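Local coordinates for protein acyltransferase (Streptococcus pneumoniae, PDB 5UG1) that probably transfers acetyl groups onto peptidoglycan as the C-terminal catalytic domain of the O-acetyltransferase OatA, at residues Gly84-Leu89 and Gln169-Lys174; Glu114-Glu117 and Tyr121-Ile124. All coordinates share one frame; numbering follows the deposited sequence.

Contact 1. Residues Gly84-Leu89 and Gln169-Lys174; sequences GHHMIL and QTAQDK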
loop_
_atom_site.group_PDB
_atom_site.type_symbol
_atom_site.label_atom_id
_atom_site.label_comp_id
_atom_site.label_asym_id
_atom_site.label_seq_id
_atom_site.Cartn_x
_atom_site.Cartn_y
_atom_site.Cartn_z
ATOM N N GLY A 84 8.452 -10.438 13.787
ATOM C CA GLY A 84 9.659 -10.452 12.993
ATOM C C GLY A 84 9.592 -9.652 11.713
ATOM O O GLY A 84 10.563 -9.661 10.943
ATOM N N HIS A 85 8.484 -8.964 11.463
ATOM C CA HIS A 85 8.277 -8.220 10.231
ATOM C C HIS A 85 8.170 -6.730 10.511
ATOM O O HIS A 85 7.830 -6.304 11.618
ATOM C CB HIS A 85 7.015 -8.700 9.518
ATOM C CG HIS A 85 7.076 -10.136 9.095
ATOM N ND1 HIS A 85 7.596 -10.534 7.878
ATOM C CD2 HIS A 85 6.693 -11.270 9.727
ATOM C CE1 HIS A 85 7.516 -11.848 7.778
ATOM N NE2 HIS A 85 6.975 -12.319 8.887
ATOM N N HIS A 86 8.484 -5.943 9.492
ATOM C CA HIS A 86 8.121 -4.539 9.429
ATOM C C HIS A 86 7.072 -4.391 8.338
ATOM O O HIS A 86 7.118 -5.090 7.324
ATOM C CB HIS A 86 9.330 -3.650 9.129
ATOM C CG HIS A 86 9.079 -2.189 9.371
ATOM N ND1 HIS A 86 9.479 -1.542 10.521
ATOM C CD2 HIS A 86 8.473 -1.251 8.604
ATOM C CE1 HIS A 86 9.129 -0.268 10.453
ATOM N NE2 HIS A 86 8.514 -0.065 9.301
ATOM N N MET A 87 6.123 -3.496 8.551
ATOM C CA MET A 87 4.963 -3.383 7.683
ATOM C C MET A 87 4.872 -1.963 7.158
ATOM O O MET A 87 5.047 -1.008 7.913
ATOM C CB MET A 87 3.687 -3.753 8.442
ATOM C CG MET A 87 2.422 -3.788 7.637
ATOM S SD MET A 87 1.026 -4.106 8.751
ATOM C CE MET A 87 0.220 -5.367 7.792
ATOM N N ILE A 88 4.602 -1.829 5.865
ATOM C CA ILE A 88 4.387 -0.528 5.240
ATOM C C ILE A 88 2.945 -0.454 4.749
ATOM O O ILE A 88 2.475 -1.365 4.059
ATOM C CB ILE A 88 5.390 -0.302 4.102
ATOM C CG1 ILE A 88 6.777 -0.155 4.709
ATOM C CG2 ILE A 88 5.025 0.909 3.272
ATOM C CD1 ILE A 88 7.794 -0.009 3.703
ATOM N N LEU A 89 2.243 0.620 5.113
ATOM C CA LEU A 89 0.851 0.815 4.718
ATOM C C LEU A 89 0.781 1.881 3.629
ATOM O O LEU A 89 1.243 3.013 3.835
ATOM C CB LEU A 89 -0.002 1.213 5.925
ATOM C CG LEU A 89 0.138 0.324 7.164
ATOM C CD1 LEU A 89 -0.641 0.910 8.335
ATOM C CD2 LEU A 89 -0.305 -1.109 6.879
ATOM N N GLN A 169 12.968 2.974 2.409
ATOM C CA GLN A 169 14.203 3.582 2.899
ATOM C C GLN A 169 14.012 4.123 4.306
ATOM O O GLN A 169 14.879 3.953 5.166
ATOM C CB GLN A 169 14.672 4.688 1.955
ATOM C CG GLN A 169 15.101 4.183 0.601
ATOM C CD GLN A 169 15.851 5.231 -0.195
ATOM O OE1 GLN A 169 15.252 6.165 -0.740
ATOM N NE2 GLN A 169 17.174 5.088 -0.259
ATOM N N THR A 170 12.870 4.775 4.556
ATOM C CA THR A 170 12.548 5.242 5.903
ATOM C C THR A 170 12.538 4.089 6.898
ATOM O O THR A 170 13.071 4.212 8.009
ATOM C CB THR A 170 11.186 5.942 5.901
ATOM O OG1 THR A 170 11.227 7.101 5.058
ATOM C CG2 THR A 170 10.779 6.339 7.320
ATOM N N ALA A 171 11.943 2.958 6.513
ATOM C CA ALA A 171 11.772 1.823 7.408
ATOM C C ALA A 171 13.061 1.048 7.644
ATOM O O ALA A 171 13.064 0.139 8.481
ATOM C CB ALA A 171 10.703 0.867 6.866
ATOM N N GLN A 172 14.151 1.409 6.956
ATOM C CA GLN A 172 15.369 0.609 6.995
ATOM C C GLN A 172 15.928 0.483 8.410
ATOM O O GLN A 172 16.359 -0.600 8.820
ATOM C CB GLN A 172 16.412 1.222 6.062
ATOM C CG GLN A 172 17.553 0.292 5.677
ATOM C CD GLN A 172 17.227 -0.559 4.463
ATOM O OE1 GLN A 172 16.070 -0.650 4.046
ATOM N NE2 GLN A 172 18.248 -1.183 3.884
ATOM N N ASP A 173 15.950 1.573 9.165
ATOM C CA ASP A 173 16.572 1.566 10.485
ATOM C C ASP A 173 15.596 1.213 11.598
ATOM O O ASP A 173 15.994 1.193 12.771
ATOM C CB ASP A 173 17.202 2.934 10.782
ATOM C CG ASP A 173 16.168 4.053 10.828
ATOM O OD1 ASP A 173 15.250 4.033 9.984
ATOM O OD2 ASP A 173 16.265 4.949 11.701
ATOM N N LYS A 174 14.329 0.929 11.262
ATOM C CA LYS A 174 13.230 0.807 12.205
ATOM C C LYS A 174 13.074 -0.639 12.649
ATOM O O LYS A 174 13.423 -1.558 11.903
ATOM C CB LYS A 174 11.932 1.288 11.571
ATOM C CG LYS A 174 11.926 2.763 11.186
ATOM C CD LYS A 174 12.256 3.685 12.355
ATOM C CE LYS A 174 12.351 5.166 11.909
ATOM N NZ LYS A 174 13.097 6.013 12.912
#
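His-86 NE2 is hydrogen-bonded to the hydroxyl of Thr-123 on the neighbouring strand, and Ala-171 CB sits 3.4 Å from this same nitrogen. At the other nitrogen, His-86 ND1 is hydrogen-bonded to Pro-175 O. A carbonyl can only accept, which is consistent with a proton on ND1. The two bonds leave from well-separated points of the ring, so together they should fix its rotation. The methyl of Ala-171 lies above the ring plane, over the NE2-CD2 side. Its CB is 3.5 Å from His-86 CD2. The carbonyl oxygen of Ala-171 stands over this same face of the ring. Lys-174 comes to a different ring atom, with its CB 3.4 Å from His-86 CE1 in an oblique approach. His-86 has CG anti to the backbone N (chi1 -166°), and this torsion carries the ring out from the strand to the turn. The strand is 86-90 of the parallel sheet in this atypical alpha/beta hydrolase fold. The other partner is the C-terminal end of helix 150-171, which lies across one face of that sheet. A type I beta turn follows from Ala-171 to Lys-174. It is closed by Lys-174 N donating to Ala-171 O at 3.2 Å. The turn brings the chain back alongside the His-86 ring and on to Pro-175. Lys-174 runs side by side with His-86 only at its base. Its chain bends at chi2 (-56°), and the ammonium reaches Asp-173, with NZ 3.6 Å from OD2 in a salt bridge. Further along the strand, Ile-88 CD1 makes a looser apolar contact with Ala-171 CB at 4.4 Å. The Ile-88 side chain also touches Ala-167 and Leu-168 of the same helix.

Contact 2. Residues Glu114-Glu117 and Tyr121-Ile124; sequences ELAE and YITI. With NA (sodium ion), chain C.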
loop_
_atom_site.group_PDB
_atom_site.type_symbol
_atom_site.label_atom_id
_atom_site.label_comp_id
_atom_site.label_asym_id
_atom_site.label_seq_id
_atom_site.Cartn_x
_atom_site.Cartn_y
_atom_site.Cartn_z
ATOM N N GLU A 114 -2.680 7.158 11.423
ATOM C CA GLU A 114 -2.634 7.097 12.885
ATOM C C GLU A 114 -1.937 5.834 13.347
ATOM O O GLU A 114 -1.149 5.863 14.299
ATOM C CB GLU A 114 -4.043 7.171 13.479
ATOM C CG GLU A 114 -4.815 8.388 13.018
ATOM C CD GLU A 114 -6.055 8.687 13.846
ATOM O OE1 GLU A 114 -6.808 7.753 14.195
ATOM O OE2 GLU A 114 -6.272 9.875 14.144
ATOM N N LEU A 115 -2.214 4.722 12.671
ATOM C CA LEU A 115 -1.593 3.459 13.022
ATOM C C LEU A 115 -0.092 3.502 12.773
ATOM O O LEU A 115 0.689 3.023 13.599
ATOM C CB LEU A 115 -2.252 2.319 12.234
ATOM C CG LEU A 115 -3.680 1.948 12.640
ATOM C CD1 LEU A 115 -4.269 0.856 11.727
ATOM C CD2 LEU A 115 -3.702 1.511 14.086
ATOM N N ALA A 116 0.328 4.080 11.644
ATOM C CA ALA A 116 1.755 4.157 11.337
ATOM C C ALA A 116 2.485 5.071 12.317
ATOM O O ALA A 116 3.583 4.748 12.777
ATOM C CB ALA A 116 1.958 4.640 9.902
ATOM N N GLU A 117 1.900 6.222 12.636
ATOM C CA GLU A 117 2.485 7.083 13.655
ATOM C C GLU A 117 2.634 6.347 14.976
ATOM O O GLU A 117 3.657 6.476 15.664
ATOM C CB GLU A 117 1.619 8.326 13.839
ATOM C CG GLU A 117 1.754 9.308 12.719
ATOM C CD GLU A 117 3.169 9.806 12.604
ATOM O OE1 GLU A 117 3.581 10.610 13.473
ATOM O OE2 GLU A 117 3.875 9.369 11.666
ATOM N N TYR A 121 6.932 -0.599 14.414
ATOM C CA TYR A 121 7.323 -1.472 13.317
ATOM C C TYR A 121 6.476 -1.260 12.064
ATOM O O TYR A 121 6.423 -2.153 11.204
ATOM C CB TYR A 121 7.264 -2.932 13.761
ATOM C CG TYR A 121 5.999 -3.292 14.474
ATOM C CD1 TYR A 121 4.874 -3.688 13.778
ATOM C CD2 TYR A 121 5.928 -3.232 15.858
ATOM C CE1 TYR A 121 3.713 -4.009 14.442
ATOM C CE2 TYR A 121 4.771 -3.537 16.529
ATOM C CZ TYR A 121 3.673 -3.939 15.830
ATOM O OH TYR A 121 2.521 -4.252 16.521
ATOM N N ILE A 122 5.829 -0.093 11.941
ATOM C CA ILE A 122 4.993 0.258 10.798
ATOM C C ILE A 122 5.414 1.620 10.251
ATOM O O ILE A 122 5.704 2.542 11.016
ATOM C CB ILE A 122 3.498 0.268 11.182
ATOM C CG1 ILE A 122 3.051 -1.133 11.615
ATOM C CG2 ILE A 122 2.640 0.805 10.042
ATOM C CD1 ILE A 122 1.556 -1.283 11.712
ATOM N N THR A 123 5.416 1.748 8.927
ATOM C CA THR A 123 5.817 2.954 8.216
ATOM C C THR A 123 4.756 3.294 7.176
ATOM O O THR A 123 4.229 2.400 6.507
ATOM C CB THR A 123 7.192 2.748 7.516
ATOM O OG1 THR A 123 8.202 2.418 8.486
ATOM C CG2 THR A 123 7.597 3.988 6.724
ATOM N N ILE A 124 4.456 4.599 7.017
ATOM C CA ILE A 124 3.449 5.042 6.054
ATOM C C ILE A 124 4.100 5.243 4.691
ATOM O O ILE A 124 5.256 5.667 4.593
ATOM C CB ILE A 124 2.748 6.330 6.532
ATOM C CG1 ILE A 124 1.361 6.470 5.878
ATOM C CG2 ILE A 124 3.608 7.567 6.237
ATOM C CD1 ILE A 124 0.390 5.374 6.291
HETATM NA NA NA C . 5.697 3.847 12.971
HETATM O O HOH W 1 5.880 4.876 15.120
HETATM O O HOH W 2 6.195 5.746 11.643
#
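The contact forms most of a sodium site between the end of a helix and the strand that follows it. The backbone carbonyls of Ala-116 and Ile-122 both point at the ion. Ala-116 O is 2.3 Å from the sodium, and Ile-122 O is 2.4 Å from it. Two waters and Thr-119 O complete the five ligands, so the protein offers carbonyl oxygens alone. One of the waters also donates to Glu-117 O at 2.8 Å, tying the helix end to the metal a second time. The shared ion holds Ala-116 O and Ile-122 O 3.5 Å apart. Beside the ion the packing is apolar and centred on the methyl of Ala-116. Ile-122 meets it with CG2, which is anti to the backbone N and lies 3.9 Å from Ala-116 CB. Ile-124, two residues on, closes on the same methyl, with its own CB also 3.9 Å from Ala-116 CB. Thr-123, between them, points away toward helix 150-171. Alternating side chains and a small residue on the helix let the two elements pack closely, as at the return from helix to strand in a beta-alpha-beta crossover.

How the contacts relate
The two contacts meet on strand 122-125, the outermost strand on this side of the sheet and the neighbour of strand 86-90. Their centres are 9 Å apart. Thr-123 joins them: its OG1 is 2.6 Å from His-86 NE2. A probable backbone hydrogen bond, Thr-123 N to Met-87 O at 3.0 Å, pairs the strands. Thr-123 meets helix 150-171 while Ile-122 and Ile-124 meet helix 102-118, so the helices cover opposite faces. The nearest atom of the His-86 side chain is about 6 Å from the sodium ion. Contact 2 is nested in the chain loop that contact 1 closes. Neither contact supplies a residue to the methanesulfonate pocket, which includes Ser-12 and His-145.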